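Local coordinates for protein VESB protease (Vibrio cholerae, PDB 4LK4) that probably acts as a secreted trypsin-like serine endopeptidase of the peptidase S1 family, cleaving peptide bonds in its substrates, at residues A35-Q39 and F151-L155; P289-S293 and V315-A319. The protein carries 1 engineered substitution. The contacts are given in a common frame with arbitrary orientation. Numbering follows the deposited sequence.

Contact 1 of 2, residues A35-Q39 and F151-L155; sequences AYQGQ and FTPIL
Residues 35-38 form a short, weakly bonded helical turn (phi/psi near -60/-43 at Ala35, -93/-4 at Gly38) that leads into strand 39-46 at an extended Gln39. Residues 151-155 run as an irregular loop, extended at Thr152 (-84/151), kinked at Pro153 (-80/-1) and extended again at Ile154. The two backbones come closest at Tyr36 and Pro153, with CA atoms 5.9 Å apart. In the trypsin fold this joins the connection between the first two strands of the N-terminal barrel to the loop linking strands 134-139 and 156-162 of the second barrel, the counterpart of the autolysis loop.

Tyr36 buries the largest area of any residue here, followed by Phe151. Its t chi1 sends the ring between Pro153 and Phe151: Pro153 CB lies 3.7 Å from the ring centroid, over one face, in a CH-pi contact, and the ring edge points at the face of Phe151 in a T-shaped stack (centroids 5.5 Å apart, planes at 78°). Phe151 adopts the p rotamer, bringing its CE2 to 4.0 Å from Tyr36 CE1.

Gln39, chi1 t, is buried and directs its CB toward the loop, placing OE1 3.3 Å from Phe151 CZ. Its NE2 is taken up elsewhere, by Cys41 O and the carboxylate of Asp198. The latter pairing is reminiscent of chymotrypsinogen-like zymogens, in which the aspartate just before the catalytic serine position bonds the histidine that corresponds to Gln39. The polar link between the segments is a short hydrogen bond from Tyr36 OH to Phe151 O, 2.5 Å.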
ATOM      1  N   ALA A  35       7.248  -5.681  19.794  1.00 48.37           N
ATOM      2  CA  ALA A  35       6.593  -4.634  18.980  1.00 47.36           C
ATOM      3  C   ALA A  35       7.438  -3.372  18.861  1.00 46.46           C
ATOM      4  O   ALA A  35       7.556  -2.822  17.785  1.00 46.80           O
ATOM      5  CB  ALA A  35       5.218  -4.285  19.549  1.00 47.12           C
ATOM      6  N   TYR A  36       8.034  -2.945  19.973  1.00 46.66           N
ATOM      7  CA  TYR A  36       8.868  -1.747  20.007  1.00 46.05           C
ATOM      8  C   TYR A  36      10.171  -1.929  19.217  1.00 47.17           C
ATOM      9  O   TYR A  36      10.508  -1.072  18.404  1.00 49.03           O
ATOM     10  CB  TYR A  36       9.140  -1.358  21.474  1.00 45.13           C
ATOM     11  CG  TYR A  36      10.035  -0.158  21.720  1.00 44.02           C
ATOM     12  CD1 TYR A  36       9.997   0.962  20.896  1.00 41.59           C
ATOM     13  CD2 TYR A  36      10.869  -0.114  22.834  1.00 44.20           C
ATOM     14  CE1 TYR A  36      10.795   2.054  21.142  1.00 40.65           C
ATOM     15  CE2 TYR A  36      11.664   0.981  23.082  1.00 43.62           C
ATOM     16  CZ  TYR A  36      11.621   2.060  22.225  1.00 42.15           C
ATOM     17  OH  TYR A  36      12.404   3.166  22.484  1.00 42.24           O
ATOM     18  N   GLN A  37      10.899  -3.017  19.472  1.00 48.89           N
ATOM     19  CA  GLN A  37      12.154  -3.317  18.749  1.00 51.71           C
ATOM     20  C   GLN A  37      11.916  -3.555  17.252  1.00 50.54           C
ATOM     21  O   GLN A  37      12.747  -3.187  16.433  1.00 50.95           O
ATOM     22  CB  GLN A  37      12.851  -4.575  19.311  1.00 56.74           C
ATOM     23  CG  GLN A  37      13.114  -4.560  20.826  1.00 61.18           C
ATOM     24  CD  GLN A  37      13.993  -3.401  21.244  1.00 65.28           C
ATOM     25  OE1 GLN A  37      15.000  -3.126  20.595  1.00 71.26           O
ATOM     26  NE2 GLN A  37      13.610  -2.693  22.314  1.00 66.60           N
ATOM     27  N   GLY A  38      10.790  -4.181  16.909  1.00 48.26           N
ATOM     28  CA  GLY A  38      10.521  -4.610  15.549  1.00 47.68           C
ATOM     29  C   GLY A  38       9.738  -3.621  14.704  1.00 46.24           C
ATOM     30  O   GLY A  38       9.510  -3.864  13.535  1.00 43.98           O
ATOM     31  N   GLN A  39       9.290  -2.505  15.278  1.00 46.98           N
ATOM     32  CA  GLN A  39       8.461  -1.580  14.501  1.00 45.31           C
ATOM     33  C   GLN A  39       9.307  -1.013  13.366  1.00 43.42           C
ATOM     34  O   GLN A  39      10.427  -0.640  13.599  1.00 43.36           O
ATOM     35  CB  GLN A  39       7.940  -0.467  15.397  1.00 45.31           C
ATOM     36  CG  GLN A  39       6.844   0.378  14.755  1.00 44.76           C
ATOM     37  CD  GLN A  39       7.372   1.663  14.173  1.00 44.89           C
ATOM     38  OE1 GLN A  39       8.406   2.149  14.588  1.00 46.64           O
ATOM     39  NE2 GLN A  39       6.641   2.240  13.231  1.00 45.00           N
ATOM     40  N   PHE A 151      14.464   5.883  18.777  1.00 53.93           N
ATOM     41  CA  PHE A 151      13.087   6.385  18.841  1.00 52.70           C
ATOM     42  C   PHE A 151      12.152   5.864  19.995  1.00 50.26           C
ATOM     43  O   PHE A 151      12.299   4.788  20.556  1.00 49.61           O
ATOM     44  CB  PHE A 151      12.359   6.218  17.489  1.00 53.24           C
ATOM     45  CG  PHE A 151      11.795   4.817  17.268  1.00 54.43           C
ATOM     46  CD1 PHE A 151      12.612   3.776  16.745  1.00 56.68           C
ATOM     47  CD2 PHE A 151      10.463   4.510  17.610  1.00 53.02           C
ATOM     48  CE1 PHE A 151      12.106   2.480  16.565  1.00 57.33           C
ATOM     49  CE2 PHE A 151       9.964   3.212  17.431  1.00 53.96           C
ATOM     50  CZ  PHE A 151      10.787   2.190  16.908  1.00 55.61           C
ATOM     51  N   THR A 152      11.145   6.655  20.301  1.00 48.96           N
ATOM     52  CA  THR A 152      10.277   6.419  21.442  1.00 48.28           C
ATOM     53  C   THR A 152       9.150   5.439  21.176  1.00 46.22           C
ATOM     54  O   THR A 152       8.630   5.402  20.080  1.00 46.07           O
ATOM     55  CB  THR A 152       9.696   7.779  21.844  1.00 49.38           C
ATOM     56  OG1 THR A 152      10.633   8.373  22.732  1.00 52.90           O
ATOM     57  CG2 THR A 152       8.413   7.728  22.507  1.00 48.93           C
ATOM     58  N   PRO A 153       8.690   4.722  22.212  1.00 45.25           N
ATOM     59  CA  PRO A 153       7.655   3.742  21.956  1.00 44.26           C
ATOM     60  C   PRO A 153       6.259   4.318  21.841  1.00 43.85           C
ATOM     61  O   PRO A 153       5.316   3.584  21.581  1.00 43.98           O
ATOM     62  CB  PRO A 153       7.781   2.787  23.147  1.00 44.97           C
ATOM     63  CG  PRO A 153       8.364   3.603  24.228  1.00 45.83           C
ATOM     64  CD  PRO A 153       9.117   4.732  23.620  1.00 45.99           C
ATOM     65  N   ILE A 154       6.141   5.623  22.008  1.00 43.65           N
ATOM     66  CA  ILE A 154       4.855   6.315  22.109  1.00 44.19           C
ATOM     67  C   ILE A 154       4.518   7.014  20.779  1.00 43.26           C
ATOM     68  O   ILE A 154       5.344   7.733  20.179  1.00 42.47           O
ATOM     69  CB  ILE A 154       4.910   7.371  23.239  1.00 45.80           C
ATOM     70  CG1 ILE A 154       5.402   6.746  24.547  1.00 46.91           C
ATOM     71  CG2 ILE A 154       3.574   8.096  23.453  1.00 47.36           C
ATOM     72  CD1 ILE A 154       4.349   6.017  25.340  1.00 48.47           C
ATOM     73  N   LEU A 155       3.287   6.820  20.340  1.00 43.51           N
ATOM     74  CA  LEU A 155       2.802   7.464  19.132  1.00 43.12           C
ATOM     75  C   LEU A 155       2.903   8.984  19.249  1.00 43.68           C
ATOM     76  O   LEU A 155       2.440   9.571  20.206  1.00 44.77           O
ATOM     77  CB  LEU A 155       1.358   7.020  18.869  1.00 44.01           C
ATOM     78  CG  LEU A 155       0.650   7.604  17.653  1.00 43.74           C
ATOM     79  CD1 LEU A 155       1.324   7.147  16.365  1.00 42.78           C
ATOM     80  CD2 LEU A 155      -0.815   7.221  17.677  1.00 45.54           C
TER

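Contact 2 of 2, residues P289-S293 and V315-A319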
ATOM      1  N   PRO A 289       3.485 -10.943 -25.157  1.00 85.74           N
ATOM      2  CA  PRO A 289       4.232 -11.521 -26.296  1.00 89.25           C
ATOM      3  C   PRO A 289       4.372 -13.050 -26.287  1.00 89.66           C
ATOM      4  O   PRO A 289       3.809 -13.746 -25.418  1.00 86.89           O
ATOM      5  CB  PRO A 289       5.623 -10.862 -26.216  1.00 90.25           C
ATOM      6  CG  PRO A 289       5.606  -9.927 -25.067  1.00 86.85           C
ATOM      7  CD  PRO A 289       4.325 -10.080 -24.304  1.00 83.78           C
ATOM      8  N   ALA A 290       5.137 -13.535 -27.262  1.00 91.91           N
ATOM      9  CA  ALA A 290       5.417 -14.956 -27.445  1.00 93.59           C
ATOM     10  C   ALA A 290       6.297 -15.543 -26.350  1.00 92.06           C
ATOM     11  O   ALA A 290       6.186 -16.720 -26.046  1.00 91.82           O
ATOM     12  CB  ALA A 290       6.067 -15.177 -28.792  1.00 98.01           C
ATOM     13  N   ASP A 291       7.177 -14.728 -25.774  1.00 91.68           N
ATOM     14  CA  ASP A 291       7.938 -15.125 -24.587  1.00 91.27           C
ATOM     15  C   ASP A 291       7.041 -15.666 -23.475  1.00 87.21           C
ATOM     16  O   ASP A 291       7.419 -16.571 -22.734  1.00 87.26           O
ATOM     17  CB  ASP A 291       8.664 -13.917 -23.990  1.00 91.90           C
ATOM     18  CG  ASP A 291       9.708 -13.332 -24.908  1.00 97.38           C
ATOM     19  OD1 ASP A 291      10.316 -14.085 -25.686  1.00101.00           O
ATOM     20  OD2 ASP A 291       9.929 -12.105 -24.825  1.00 99.71           O
ATOM     21  N   PHE A 292       5.869 -15.063 -23.323  1.00 83.64           N
ATOM     22  CA  PHE A 292       4.984 -15.392 -22.223  1.00 78.76           C
ATOM     23  C   PHE A 292       4.040 -16.489 -22.662  1.00 78.26           C
ATOM     24  O   PHE A 292       3.668 -16.554 -23.811  1.00 81.60           O
ATOM     25  CB  PHE A 292       4.222 -14.146 -21.797  1.00 76.22           C
ATOM     26  CG  PHE A 292       3.246 -14.382 -20.699  1.00 73.33           C
ATOM     27  CD1 PHE A 292       1.955 -14.799 -20.984  1.00 73.61           C
ATOM     28  CD2 PHE A 292       3.609 -14.174 -19.377  1.00 71.78           C
ATOM     29  CE1 PHE A 292       1.044 -15.019 -19.969  1.00 71.19           C
ATOM     30  CE2 PHE A 292       2.701 -14.385 -18.355  1.00 69.39           C
ATOM     31  CZ  PHE A 292       1.417 -14.811 -18.654  1.00 69.50           C
ATOM     32  N   SER A 293       3.689 -17.371 -21.742  1.00 76.24           N
ATOM     33  CA  SER A 293       2.796 -18.475 -22.035  1.00 77.07           C
ATOM     34  C   SER A 293       2.098 -18.918 -20.749  1.00 73.97           C
ATOM     35  O   SER A 293       2.604 -18.689 -19.654  1.00 70.82           O
ATOM     36  CB  SER A 293       3.561 -19.634 -22.708  1.00 81.95           C
ATOM     37  OG  SER A 293       4.787 -19.966 -22.044  1.00 83.48           O
ATOM     38  N   VAL A 315       2.160 -19.770 -15.057  1.00 71.80           N
ATOM     39  CA  VAL A 315       2.648 -19.058 -16.224  1.00 71.54           C
ATOM     40  C   VAL A 315       4.116 -19.269 -16.404  1.00 72.85           C
ATOM     41  O   VAL A 315       4.810 -19.634 -15.474  1.00 74.27           O
ATOM     42  CB  VAL A 315       2.374 -17.545 -16.151  1.00 68.53           C
ATOM     43  CG1 VAL A 315       0.902 -17.310 -15.872  1.00 67.83           C
ATOM     44  CG2 VAL A 315       3.240 -16.853 -15.115  1.00 66.64           C
ATOM     45  N   ALA A 316       4.574 -19.018 -17.619  1.00 74.05           N
ATOM     46  CA  ALA A 316       5.963 -19.209 -17.949  1.00 76.93           C
ATOM     47  C   ALA A 316       6.523 -18.109 -18.834  1.00 76.89           C
ATOM     48  O   ALA A 316       5.793 -17.407 -19.526  1.00 77.66           O
ATOM     49  CB  ALA A 316       6.165 -20.571 -18.604  1.00 80.64           C
ATOM     50  N   VAL A 317       7.842 -17.978 -18.785  1.00 78.11           N
ATOM     51  CA  VAL A 317       8.581 -17.060 -19.623  1.00 78.35           C
ATOM     52  C   VAL A 317       9.773 -17.810 -20.176  1.00 81.36           C
ATOM     53  O   VAL A 317      10.570 -18.359 -19.419  1.00 81.16           O
ATOM     54  CB  VAL A 317       9.084 -15.834 -18.838  1.00 75.02           C
ATOM     55  CG1 VAL A 317      10.036 -15.006 -19.696  1.00 76.49           C
ATOM     56  CG2 VAL A 317       7.913 -14.991 -18.376  1.00 72.02           C
ATOM     57  N   ASP A 318       9.878 -17.822 -21.498  1.00 85.25           N
ATOM     58  CA  ASP A 318      11.002 -18.422 -22.197  1.00 89.79           C
ATOM     59  C   ASP A 318      11.983 -17.285 -22.423  1.00 89.08           C
ATOM     60  O   ASP A 318      11.888 -16.549 -23.405  1.00 90.41           O
ATOM     61  CB  ASP A 318      10.534 -19.048 -23.524  1.00 94.60           C
ATOM     62  CG  ASP A 318      11.612 -19.881 -24.210  1.00101.07           C
ATOM     63  OD1 ASP A 318      12.567 -20.321 -23.528  1.00103.71           O
ATOM     64  OD2 ASP A 318      11.491 -20.122 -25.434  1.00104.44           O
ATOM     65  N   ALA A 319      12.889 -17.109 -21.471  1.00 87.78           N
ATOM     66  CA  ALA A 319      13.889 -16.059 -21.552  1.00 88.74           C
ATOM     67  C   ALA A 319      15.056 -16.554 -22.380  1.00 94.15           C
ATOM     68  O   ALA A 319      15.846 -17.390 -21.923  1.00 95.50           O
ATOM     69  CB  ALA A 319      14.363 -15.666 -20.168  1.00 86.83           C
TER
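Three backbone hydrogen bonds join the antiparallel segments. Around the hydrogen-bonded pair Ser293 and Ala316, Ser293 N donates to Ala316 O (3.1 Å) and Ala316 N to Ser293 O (2.9 Å). One step on, Asp318 N reaches Asp291 O (3.0 Å), but the reciprocal bond is missing because residues 289-292 fold into a beta turn, closed by Phe292 N to Pro289 O at 3.2 Å. Phe292 and Val317 form the non-hydrogen-bonded pair between; the backbone of Val317 instead bonds Val264 on the next strand. This is the edge of the Ig-like domain, where 292-297 is an outermost strand. Phe292 CZ lies 3.8 Å from Val315 CG1, on the buried face where Val315 and Val317 also touch Ile346. Carbonyls gain CA-H...O contacts too, as from Val317 CA to Asp291 O and from Phe292 CA to Ala316 O (3.4 and 3.5 Å). The Asp291 carboxylate makes a long, weak ion pair with Arg323.

Overall arrangement
From the N terminus, the chain reaches residues 35-39 between the first two strands of the N-terminal barrel and, over a hundred residues later, comes back to them at 151-155 in the second barrel. Contact 1 thus closes a long loop and ties together the two halves of the protease at its surface. The chain then completes the second barrel and enters the Ig-like domain, where contact 2 closes a much shorter loop, joining edge strand 292-297 to strand 310-319. The loops neither nest nor cross. Their contacts lie on opposite sides of the chain's centre, their centres 45 Å apart, and each belongs to a different domain.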